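PDB 3HAZ: proline dehydrogenase from Bradyrhizobium japonicum USDA 110, which probably oxidises proline to glutamate in two steps, as a bifunctional flavoenzyme that joins a proline dehydrogenase to an NAD-dependent aldehyde dehydrogenase. Local coordinates for residues 800-804 against 805-809; 900-903 against 904-907; 771-775 against 776-780; 933-937 against 938-942. One frame throughout, in Å; residues are numbered along the deposited sequence.

Overall arrangement
All four contacts lie in the aldehyde dehydrogenase part of the chain, at strand-helix junctions and helix starts around one seven-stranded mixed sheet. Along the chain they come in the order contact 3, contact 1, contact 2, contact 4. Contact 3 opens helix 775-787 after strand 765-769, contact 1 joins strand 797-803 to helix 804-819, contact 2 starts helix 902-911, and contact 4 leads from helix 925-934 into strand 939-942. Contacts 1 and 3 are the closest pair, their centres about 10 Å apart; contact 2 touches contact 1 through Phe801 and Val905, and contact 4 through Glu903 and Arg934. Contact 4 also carries the sheet into a second subunit.

Contact 1: residues 800-804 against 805-809; sequences LFVQE and DVADR
Val802, next to last in its strand, lays both methyl groups against the first turn of the following helix. Its CG2 sits 3.7 Å from Ala807 CA, and CG1 meets the methyl of Ala807, with 3.8 Å between Val802 CG1 and Ala807 CB. Both are made possible by chi1 of 54°, which puts CG1 between the backbone N and the carbonyl carbon and turns CG2 away from N. The two valines cross obliquely, Val802 CG2 standing 3.9 Å from Val806 CG2. A branched residue suits this corner because it offers two methyls at once, and the small Ala807 lets the strand end come close to the helix backbone.

The turn itself is held by the backbone. Val806 N donates to Gln803 O over 3.1 Å, while Ala807 N makes a weak bond to Glu804 O. That same oxygen takes a hydrogen from a water, which in turn accepts from Asp808 N.

Strand 797-803 runs beside strand 891-897, whose Val894 packs on Val802. From helix 106-115, Ala115 covers Val806 and Lys112 pairs with Asp805, while Gln803 OE1 accepts from Ala771 N in the loop after strand 765-769.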
loop_
_atom_site.group_PDB
_atom_site.type_symbol
_atom_site.label_atom_id
_atom_site.label_comp_id
_atom_site.label_asym_id
_atom_site.label_seq_id
_atom_site.Cartn_x
_atom_site.Cartn_y
_atom_site.Cartn_z
ATOM N N LEU A 800 3.838 -49.940 -19.036
ATOM C CA LEU A 800 2.493 -49.390 -19.196
ATOM C C LEU A 800 1.438 -50.314 -18.601
ATOM O O LEU A 800 1.349 -51.479 -18.982
ATOM C CB LEU A 800 2.176 -49.145 -20.677
ATOM C CG LEU A 800 0.740 -48.729 -21.030
ATOM C CD1 LEU A 800 0.379 -47.346 -20.466
ATOM C CD2 LEU A 800 0.553 -48.748 -22.532
ATOM N N PHE A 801 0.651 -49.789 -17.663
ATOM C CA PHE A 801 -0.546 -50.473 -17.185
ATOM C C PHE A 801 -1.752 -49.874 -17.913
ATOM O O PHE A 801 -1.936 -48.659 -17.915
ATOM C CB PHE A 801 -0.729 -50.286 -15.678
ATOM C CG PHE A 801 0.326 -50.949 -14.834
ATOM C CD1 PHE A 801 0.172 -52.263 -14.406
ATOM C CD2 PHE A 801 1.455 -50.245 -14.429
ATOM C CE1 PHE A 801 1.124 -52.866 -13.604
ATOM C CE2 PHE A 801 2.415 -50.847 -13.636
ATOM C CZ PHE A 801 2.251 -52.156 -13.219
ATOM N N VAL A 802 -2.565 -50.722 -18.531
ATOM C CA VAL A 802 -3.721 -50.260 -19.294
ATOM C C VAL A 802 -4.948 -51.104 -18.953
ATOM O O VAL A 802 -4.856 -52.330 -18.876
ATOM C CB VAL A 802 -3.456 -50.344 -20.806
ATOM C CG1 VAL A 802 -3.006 -51.755 -21.182
ATOM C CG2 VAL A 802 -4.709 -49.950 -21.579
ATOM N N GLN A 803 -6.086 -50.452 -18.727
ATOM C CA GLN A 803 -7.293 -51.170 -18.328
ATOM C C GLN A 803 -7.728 -52.094 -19.458
ATOM O O GLN A 803 -7.613 -51.747 -20.632
ATOM C CB GLN A 803 -8.421 -50.207 -17.926
ATOM C CG GLN A 803 -8.389 -49.794 -16.462
ATOM C CD GLN A 803 -9.471 -48.775 -16.100
ATOM O OE1 GLN A 803 -10.225 -48.321 -16.959
ATOM N NE2 GLN A 803 -9.543 -48.411 -14.825
ATOM N N GLU A 804 -8.208 -53.280 -19.099
ATOM C CA GLU A 804 -8.460 -54.327 -20.087
ATOM C C GLU A 804 -9.456 -53.931 -21.175
ATOM O O GLU A 804 -9.306 -54.337 -22.327
ATOM C CB GLU A 804 -8.897 -55.622 -19.398
ATOM C CG GLU A 804 -10.195 -55.498 -18.623
ATOM C CD GLU A 804 -10.480 -56.727 -17.782
ATOM O OE1 GLU A 804 -9.703 -57.702 -17.880
ATOM O OE2 GLU A 804 -11.476 -56.715 -17.024
ATOM N N ASP A 805 -10.463 -53.136 -20.818
ATOM C CA ASP A 805 -11.476 -52.716 -21.790
ATOM C C ASP A 805 -10.916 -51.906 -22.962
ATOM O O ASP A 805 -11.533 -51.841 -24.021
ATOM C CB ASP A 805 -12.605 -51.934 -21.114
ATOM C CG ASP A 805 -13.628 -52.840 -20.463
ATOM O OD1 ASP A 805 -13.602 -54.067 -20.726
ATOM O OD2 ASP A 805 -14.459 -52.324 -19.688
ATOM N N VAL A 806 -9.754 -51.285 -22.783
ATOM C CA VAL A 806 -9.190 -50.495 -23.873
ATOM C C VAL A 806 -7.801 -50.980 -24.290
ATOM O O VAL A 806 -7.143 -50.355 -25.126
ATOM C CB VAL A 806 -9.155 -48.983 -23.524
ATOM C CG1 VAL A 806 -10.578 -48.426 -23.399
ATOM C CG2 VAL A 806 -8.355 -48.737 -22.243
ATOM N N ALA A 807 -7.370 -52.106 -23.723
ATOM C CA ALA A 807 -5.993 -52.566 -23.899
ATOM C C ALA A 807 -5.665 -52.871 -25.348
ATOM O O ALA A 807 -4.603 -52.493 -25.826
ATOM C CB ALA A 807 -5.704 -53.793 -23.015
ATOM N N ASP A 808 -6.579 -53.550 -26.043
ATOM C CA ASP A 808 -6.327 -54.001 -27.410
ATOM C C ASP A 808 -6.135 -52.823 -28.359
ATOM O O ASP A 808 -5.235 -52.821 -29.201
ATOM C CB ASP A 808 -7.476 -54.896 -27.911
ATOM C CG ASP A 808 -7.492 -56.270 -27.242
ATOM O OD1 ASP A 808 -6.412 -56.767 -26.852
ATOM O OD2 ASP A 808 -8.587 -56.853 -27.107
ATOM N N ARG A 809 -6.997 -51.827 -28.233
ATOM C CA ARG A 809 -6.905 -50.632 -29.066
ATOM C C ARG A 809 -5.665 -49.816 -28.708
ATOM O O ARG A 809 -4.893 -49.420 -29.579
ATOM C CB ARG A 809 -8.173 -49.784 -28.922
ATOM C CG ARG A 809 -8.079 -48.390 -29.539
ATOM C CD ARG A 809 -7.762 -48.472 -31.022
ATOM N NE ARG A 809 -8.598 -49.460 -31.706
ATOM C CZ ARG A 809 -9.884 -49.294 -31.998
ATOM N NH1 ARG A 809 -10.552 -50.259 -32.626
ATOM N NH2 ARG A 809 -10.510 -48.172 -31.664
HETATM O O HOH W 1 -9.373 -54.381 -24.960
#

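Contact 2: residues 900-903 against 904-907; sequences ENLE and RVLR
Leu902 and Leu906, one turn apart at the start of an alpha helix, form the tightly packed side of this contact. Asn901 stands at the N-cap position, though its side chain makes no capping bond. Leu902 CG lies 3.8 Å from Leu906 CD1, the two side chains crossing at a slant, and Leu902 CD1 approaches Val905 CB more loosely at 4.2 Å. Apolar residues fit here: Val905 and Leu906 are buried, with Leu902 flanking them at the border, and Val905 packs on Phe801 of strand 797-803, Leu906 on Arg934 of helix 925-934. Beneath them Leu906 N donates to Leu902 O over 2.9 Å, and Val905 N to Asn901 O.

The polar side is the more solvent-exposed one, its long side chains lying over one another. Glu903 bends back at chi2 (63°), bringing its CG over one face of the Arg907 guanidinium, 3.4 Å from Arg907 CZ. Glu903 OE2 is 3.3 Å from Arg907 NE but well out of the guanidinium plane, so the salt bridge rests on charge alone. OE2 also pairs with Arg934 NH1, and so serves two arginines. With the carboxylate gone, as in an alanine at this place, Arg907 and Arg934 would probably lose the negative charge they share, and the Arg907 face its CG cover. On the exposed Arg904, Asn901 ND2 sits over one guanidinium face, toward its rim, the amide plane tilted 32° from it; Asn901 ND2 and Arg904 NH2, 3.4 Å apart, are two donors that share no hydrogen bond.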
loop_
_atom_site.group_PDB
_atom_site.type_symbol
_atom_site.label_atom_id
_atom_site.label_comp_id
_atom_site.label_asym_id
_atom_site.label_seq_id
_atom_site.Cartn_x
_atom_site.Cartn_y
_atom_site.Cartn_z
ATOM N N GLU A 900 -11.045 -53.098 -11.009
ATOM C CA GLU A 900 -11.183 -53.396 -9.590
ATOM C C GLU A 900 -9.846 -53.794 -8.962
ATOM O O GLU A 900 -9.752 -53.953 -7.746
ATOM C CB GLU A 900 -12.232 -54.492 -9.361
ATOM C CG GLU A 900 -11.840 -55.872 -9.874
ATOM C CD GLU A 900 -12.295 -56.131 -11.305
ATOM O OE1 GLU A 900 -12.641 -55.157 -12.015
ATOM O OE2 GLU A 900 -12.310 -57.319 -11.713
ATOM N N ASN A 901 -8.815 -53.936 -9.791
ATOM C CA ASN A 901 -7.497 -54.361 -9.315
ATOM C C ASN A 901 -6.413 -53.286 -9.332
ATOM O O ASN A 901 -5.222 -53.608 -9.332
ATOM C CB ASN A 901 -7.009 -55.571 -10.111
ATOM C CG ASN A 901 -7.692 -56.856 -9.695
ATOM O OD1 ASN A 901 -8.183 -56.973 -8.571
ATOM N ND2 ASN A 901 -7.726 -57.831 -10.600
ATOM N N LEU A 902 -6.811 -52.015 -9.337
ATOM C CA LEU A 902 -5.828 -50.936 -9.310
ATOM C C LEU A 902 -4.869 -51.088 -8.126
ATOM O O LEU A 902 -3.682 -50.786 -8.240
ATOM C CB LEU A 902 -6.497 -49.563 -9.275
ATOM C CG LEU A 902 -5.530 -48.377 -9.135
ATOM C CD1 LEU A 902 -4.654 -48.225 -10.377
ATOM C CD2 LEU A 902 -6.288 -47.096 -8.858
ATOM N N GLU A 903 -5.388 -51.558 -6.996
ATOM C CA GLU A 903 -4.558 -51.776 -5.815
ATOM C C GLU A 903 -3.368 -52.661 -6.161
ATOM O O GLU A 903 -2.230 -52.360 -5.811
ATOM C CB GLU A 903 -5.369 -52.419 -4.692
ATOM C CG GLU A 903 -4.529 -52.820 -3.482
ATOM C CD GLU A 903 -3.883 -51.627 -2.803
ATOM O OE1 GLU A 903 -4.372 -50.492 -2.994
ATOM O OE2 GLU A 903 -2.887 -51.823 -2.075
ATOM N N ARG A 904 -3.653 -53.758 -6.854
ATOM C CA ARG A 904 -2.631 -54.687 -7.317
ATOM C C ARG A 904 -1.586 -53.964 -8.164
ATOM O O ARG A 904 -0.384 -54.225 -8.040
ATOM C CB ARG A 904 -3.284 -55.814 -8.127
ATOM C CG ARG A 904 -2.489 -57.105 -8.175
ATOM C CD ARG A 904 -3.417 -58.304 -8.319
ATOM N NE ARG A 904 -3.578 -58.748 -9.702
ATOM C CZ ARG A 904 -4.554 -59.553 -10.118
ATOM N NH1 ARG A 904 -4.621 -59.920 -11.393
ATOM N NH2 ARG A 904 -5.470 -59.987 -9.260
ATOM N N VAL A 905 -2.051 -53.057 -9.023
ATOM C CA VAL A 905 -1.164 -52.287 -9.889
ATOM C C VAL A 905 -0.242 -51.398 -9.063
ATOM O O VAL A 905 0.953 -51.308 -9.327
ATOM C CB VAL A 905 -1.958 -51.393 -10.857
ATOM C CG1 VAL A 905 -1.035 -50.381 -11.534
ATOM C CG2 VAL A 905 -2.700 -52.248 -11.890
ATOM N N LEU A 906 -0.817 -50.741 -8.064
ATOM C CA LEU A 906 -0.070 -49.849 -7.192
ATOM C C LEU A 906 0.948 -50.614 -6.342
ATOM O O LEU A 906 2.069 -50.147 -6.151
ATOM C CB LEU A 906 -1.035 -49.038 -6.327
ATOM C CG LEU A 906 -1.921 -48.075 -7.124
ATOM C CD1 LEU A 906 -3.118 -47.609 -6.310
ATOM C CD2 LEU A 906 -1.107 -46.894 -7.621
ATOM N N ARG A 907 0.570 -51.794 -5.849
ATOM C CA ARG A 907 1.526 -52.654 -5.157
ATOM C C ARG A 907 2.658 -53.069 -6.094
ATOM O O ARG A 907 3.821 -53.066 -5.710
ATOM C CB ARG A 907 0.847 -53.900 -4.586
ATOM C CG ARG A 907 -0.103 -53.630 -3.434
ATOM C CD ARG A 907 -0.371 -54.905 -2.649
ATOM N NE ARG A 907 -1.560 -54.804 -1.804
ATOM C CZ ARG A 907 -2.730 -55.368 -2.090
ATOM N NH1 ARG A 907 -2.871 -56.083 -3.201
ATOM N NH2 ARG A 907 -3.758 -55.222 -1.266
#

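Contact 3: residues 771-775 against 776-780; sequences ATALP and EQVAD
At the N-terminus of helix 775-787 the N-cap residue Leu774 packs on Glu776 and Gln777. Pro775 begins the helix, in the first turn, where the lack of an N-H costs nothing because no acceptor precedes it in the helix.

The hydrogen bonds come from the backbone. Leu774 O takes a nearly straight bond from Val778 N (3.0 Å, 173°) and a weak one from Gln777 N, while Ala779 N donates to Pro775 O over 2.9 Å.

Carbon contacts flank the turn. The methyl of Ala773 meets the first turn, its CB 3.6 Å from Val778 CG2, and Leu774 CD2 rests 3.5 Å from Gln777 CG, the aliphatic part of that side chain. Leu774 holds its CG opposite the backbone N (chi1 -175°), which sends its branches out alongside the helix start.

The third kind is a carbon-oxygen contact. The Glu776 chain folds back at chi2 and sets its carboxylate across Leu774 and beside the proline ring. Replacing Leu774 with glycine would probably open a gap between Gln777 CG, the Glu776 carboxylate and Leu453 of helix 452-463, and let the glutamate end turn more freely. In the deposited chain Glu776 OE1 lies 3.2 Å from Leu774 CD1 and 3.5 Å from Pro775 CD.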
loop_
_atom_site.group_PDB
_atom_site.type_symbol
_atom_site.label_atom_id
_atom_site.label_comp_id
_atom_site.label_asym_id
_atom_site.label_seq_id
_atom_site.Cartn_x
_atom_site.Cartn_y
_atom_site.Cartn_z
ATOM N N ALA A 771 -9.729 -46.328 -18.845
ATOM C CA ALA A 771 -10.566 -46.299 -20.043
ATOM C C ALA A 771 -11.193 -44.941 -20.352
ATOM O O ALA A 771 -11.852 -44.786 -21.385
ATOM C CB ALA A 771 -11.643 -47.385 -19.978
ATOM N N THR A 772 -11.005 -43.962 -19.468
ATOM C CA THR A 772 -11.427 -42.601 -19.773
ATOM C C THR A 772 -10.339 -41.819 -20.503
ATOM O O THR A 772 -10.562 -40.683 -20.921
ATOM C CB THR A 772 -11.830 -41.799 -18.515
ATOM O OG1 THR A 772 -10.659 -41.505 -17.735
ATOM C CG2 THR A 772 -12.838 -42.577 -17.678
ATOM N N ALA A 773 -9.161 -42.411 -20.650
ATOM C CA ALA A 773 -8.080 -41.723 -21.346
ATOM C C ALA A 773 -8.331 -41.779 -22.846
ATOM O O ALA A 773 -8.843 -42.774 -23.353
ATOM C CB ALA A 773 -6.739 -42.355 -21.010
ATOM N N LEU A 774 -7.972 -40.714 -23.553
ATOM C CA LEU A 774 -8.050 -40.704 -25.012
ATOM C C LEU A 774 -6.947 -41.577 -25.607
ATOM O O LEU A 774 -5.762 -41.256 -25.485
ATOM C CB LEU A 774 -7.928 -39.269 -25.531
ATOM C CG LEU A 774 -8.098 -39.064 -27.035
ATOM C CD1 LEU A 774 -9.468 -39.535 -27.485
ATOM C CD2 LEU A 774 -7.880 -37.601 -27.397
ATOM N N PRO A 775 -7.325 -42.686 -26.263
ATOM C CA PRO A 775 -6.298 -43.606 -26.776
ATOM C C PRO A 775 -5.232 -42.949 -27.671
ATOM O O PRO A 775 -4.066 -43.337 -27.586
ATOM C CB PRO A 775 -7.118 -44.654 -27.555
ATOM C CG PRO A 775 -8.457 -44.634 -26.889
ATOM C CD PRO A 775 -8.691 -43.180 -26.524
ATOM N N GLU A 776 -5.612 -41.983 -28.501
ATOM C CA GLU A 776 -4.659 -41.318 -29.394
ATOM C C GLU A 776 -3.594 -40.530 -28.626
ATOM O O GLU A 776 -2.454 -40.417 -29.071
ATOM C CB GLU A 776 -5.369 -40.345 -30.344
ATOM C CG GLU A 776 -6.437 -40.951 -31.220
ATOM C CD GLU A 776 -7.812 -40.891 -30.587
ATOM O OE1 GLU A 776 -7.994 -41.477 -29.502
ATOM O OE2 GLU A 776 -8.711 -40.267 -31.186
ATOM N N GLN A 777 -3.978 -39.948 -27.497
ATOM C CA GLN A 777 -3.034 -39.171 -26.702
ATOM C C GLN A 777 -2.167 -40.105 -25.871
ATOM O O GLN A 777 -0.969 -39.865 -25.704
ATOM C CB GLN A 777 -3.755 -38.156 -25.808
ATOM C CG GLN A 777 -4.475 -37.056 -26.576
ATOM C CD GLN A 777 -3.540 -36.236 -27.460
ATOM O OE1 GLN A 777 -3.969 -35.644 -28.455
ATOM N NE2 GLN A 777 -2.262 -36.198 -27.099
ATOM N N VAL A 778 -2.770 -41.176 -25.360
ATOM C CA VAL A 778 -1.997 -42.214 -24.685
ATOM C C VAL A 778 -0.919 -42.731 -25.619
ATOM O O VAL A 778 0.242 -42.875 -25.229
ATOM C CB VAL A 778 -2.872 -43.387 -24.217
ATOM C CG1 VAL A 778 -1.993 -44.545 -23.727
ATOM C CG2 VAL A 778 -3.813 -42.927 -23.114
ATOM N N ALA A 779 -1.297 -43.002 -26.862
ATOM C CA ALA A 779 -0.347 -43.587 -27.796
ATOM C C ALA A 779 0.794 -42.612 -28.082
ATOM O O ALA A 779 1.953 -43.002 -28.088
ATOM C CB ALA A 779 -1.042 -44.033 -29.090
ATOM N N ASP A 780 0.456 -41.344 -28.310
ATOM C CA ASP A 780 1.468 -40.310 -28.500
ATOM C C ASP A 780 2.435 -40.269 -27.319
ATOM O O ASP A 780 3.653 -40.300 -27.487
ATOM C CB ASP A 780 0.813 -38.929 -28.625
ATOM C CG ASP A 780 0.165 -38.701 -29.976
ATOM O OD1 ASP A 780 0.287 -39.569 -30.868
ATOM O OD2 ASP A 780 -0.474 -37.641 -30.142
#

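Contact 4: residues 933-937 against 938-942; sequences DRVQV and GNIYV
The beta-alpha-beta unit made by strand 917-921, helix 925-934 and strand 939-942 closes here, where the chain leaves the helix and turns into the last of these strands. Val935, the first residue to depart from helical backbone angles, and Ile940 meet across the turn: Val935 CG2 is 3.7 Å from Ile940 CD1, the side chains crossing. Ile940 reaches it because its chain runs extended to CD1 (chi2 178°), bringing the terminal methyl back to the helix end. Val937 adds a looser contact, its CB 4.4 Å from Ile940 CG1, and its CG1 reaches to 3.7 Å from Asn939 O. Branched aliphatic residues suit a buried turn of this kind, since they fill the space between helix and sheet with carbon. Gly938, without a side chain, links Val937 to Asn939.

The Asn939 amide has its partners outside the turn: ND2 donates to Pro955 O and OD1 accepts from Gly957 N. Its side chain is about 8 Å from bound NAD. Around the turn, Leu918 of strand 917-921 covers Val935 and Val937, Ile932 of helix 925-934 packs on Ile940, and residues 939-942 pair in parallel with a strand of the second subunit, extending the sheet across the interface.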
loop_
_atom_site.group_PDB
_atom_site.type_symbol
_atom_site.label_atom_id
_atom_site.label_comp_id
_atom_site.label_asym_id
_atom_site.label_seq_id
_atom_site.Cartn_x
_atom_site.Cartn_y
_atom_site.Cartn_z
ATOM N N ASP A 933 -1.703 -39.744 -4.087
ATOM C CA ASP A 933 -1.678 -39.947 -2.641
ATOM C C ASP A 933 -0.882 -41.191 -2.275
ATOM O O ASP A 933 -0.136 -41.204 -1.294
ATOM C CB ASP A 933 -3.104 -40.098 -2.097
ATOM C CG ASP A 933 -3.132 -40.457 -0.616
ATOM O OD1 ASP A 933 -2.925 -39.544 0.213
ATOM O OD2 ASP A 933 -3.371 -41.644 -0.281
ATOM N N ARG A 934 -1.052 -42.233 -3.076
ATOM C CA ARG A 934 -0.510 -43.549 -2.769
ATOM C C ARG A 934 0.990 -43.700 -3.047
ATOM O O ARG A 934 1.713 -44.308 -2.255
ATOM C CB ARG A 934 -1.290 -44.613 -3.542
ATOM C CG ARG A 934 -0.684 -45.996 -3.480
ATOM C CD ARG A 934 -0.631 -46.516 -2.053
ATOM N NE ARG A 934 -0.261 -47.927 -2.019
ATOM C CZ ARG A 934 -1.132 -48.928 -2.045
ATOM N NH1 ARG A 934 -0.700 -50.180 -2.020
ATOM N NH2 ARG A 934 -2.435 -48.674 -2.097
ATOM N N VAL A 935 1.450 -43.155 -4.170
ATOM C CA VAL A 935 2.827 -43.365 -4.614
ATOM C C VAL A 935 3.798 -42.297 -4.098
ATOM O O VAL A 935 3.397 -41.178 -3.767
ATOM C CB VAL A 935 2.909 -43.446 -6.151
ATOM C CG1 VAL A 935 1.961 -44.513 -6.670
ATOM C CG2 VAL A 935 2.583 -42.096 -6.772
ATOM N N GLN A 936 5.078 -42.649 -4.032
ATOM C CA GLN A 936 6.098 -41.742 -3.510
ATOM C C GLN A 936 7.055 -41.242 -4.597
ATOM O O GLN A 936 8.043 -40.565 -4.314
ATOM C CB GLN A 936 6.886 -42.424 -2.387
ATOM C CG GLN A 936 6.283 -42.239 -1.003
ATOM C CD GLN A 936 7.208 -42.723 0.104
ATOM O OE1 GLN A 936 7.361 -43.926 0.317
ATOM N NE2 GLN A 936 7.825 -41.785 0.817
ATOM N N VAL A 937 6.746 -41.593 -5.838
ATOM C CA VAL A 937 7.545 -41.230 -7.004
ATOM C C VAL A 937 7.891 -39.742 -7.053
ATOM O O VAL A 937 7.076 -38.905 -6.682
ATOM C CB VAL A 937 6.773 -41.616 -8.281
ATOM C CG1 VAL A 937 7.587 -41.307 -9.517
ATOM C CG2 VAL A 937 6.423 -43.101 -8.229
ATOM N N GLY A 938 9.089 -39.416 -7.534
ATOM C CA GLY A 938 9.555 -38.035 -7.549
ATOM C C GLY A 938 8.834 -37.108 -8.520
ATOM O O GLY A 938 8.574 -35.946 -8.210
ATOM N N ASN A 939 8.512 -37.621 -9.705
ATOM C CA ASN A 939 7.884 -36.810 -10.741
ATOM C C ASN A 939 6.677 -37.531 -11.320
ATOM O O ASN A 939 6.804 -38.616 -11.901
ATOM C CB ASN A 939 8.887 -36.465 -11.850
ATOM C CG ASN A 939 9.907 -35.414 -11.414
ATOM O OD1 ASN A 939 10.907 -35.728 -10.770
ATOM N ND2 ASN A 939 9.659 -34.163 -11.782
ATOM N N ILE A 940 5.506 -36.935 -11.124
ATOM C CA ILE A 940 4.251 -37.488 -11.626
ATOM C C ILE A 940 3.744 -36.596 -12.756
ATOM O O ILE A 940 3.638 -35.375 -12.609
ATOM C CB ILE A 940 3.211 -37.616 -10.487
ATOM C CG1 ILE A 940 3.768 -38.527 -9.382
ATOM C CG2 ILE A 940 1.867 -38.139 -11.005
ATOM C CD1 ILE A 940 2.847 -38.695 -8.198
ATOM N N TYR A 941 3.483 -37.210 -13.902
ATOM C CA TYR A 941 2.996 -36.492 -15.071
ATOM C C TYR A 941 1.592 -36.983 -15.428
ATOM O O TYR A 941 1.373 -38.181 -15.639
ATOM C CB TYR A 941 3.930 -36.719 -16.256
ATOM C CG TYR A 941 5.304 -36.092 -16.124
ATOM C CD1 TYR A 941 6.407 -36.852 -15.741
ATOM C CD2 TYR A 941 5.500 -34.745 -16.413
ATOM C CE1 TYR A 941 7.670 -36.284 -15.644
ATOM C CE2 TYR A 941 6.755 -34.165 -16.314
ATOM C CZ TYR A 941 7.838 -34.934 -15.929
ATOM O OH TYR A 941 9.085 -34.342 -15.831
ATOM N N VAL A 942 0.652 -36.053 -15.500
ATOM C CA VAL A 942 -0.745 -36.394 -15.718
ATOM C C VAL A 942 -1.223 -35.938 -17.093
ATOM O O VAL A 942 -1.181 -34.750 -17.413
ATOM C CB VAL A 942 -1.636 -35.771 -14.624
ATOM C CG1 VAL A 942 -3.115 -36.146 -14.839
ATOM C CG2 VAL A 942 -1.152 -36.219 -13.253
#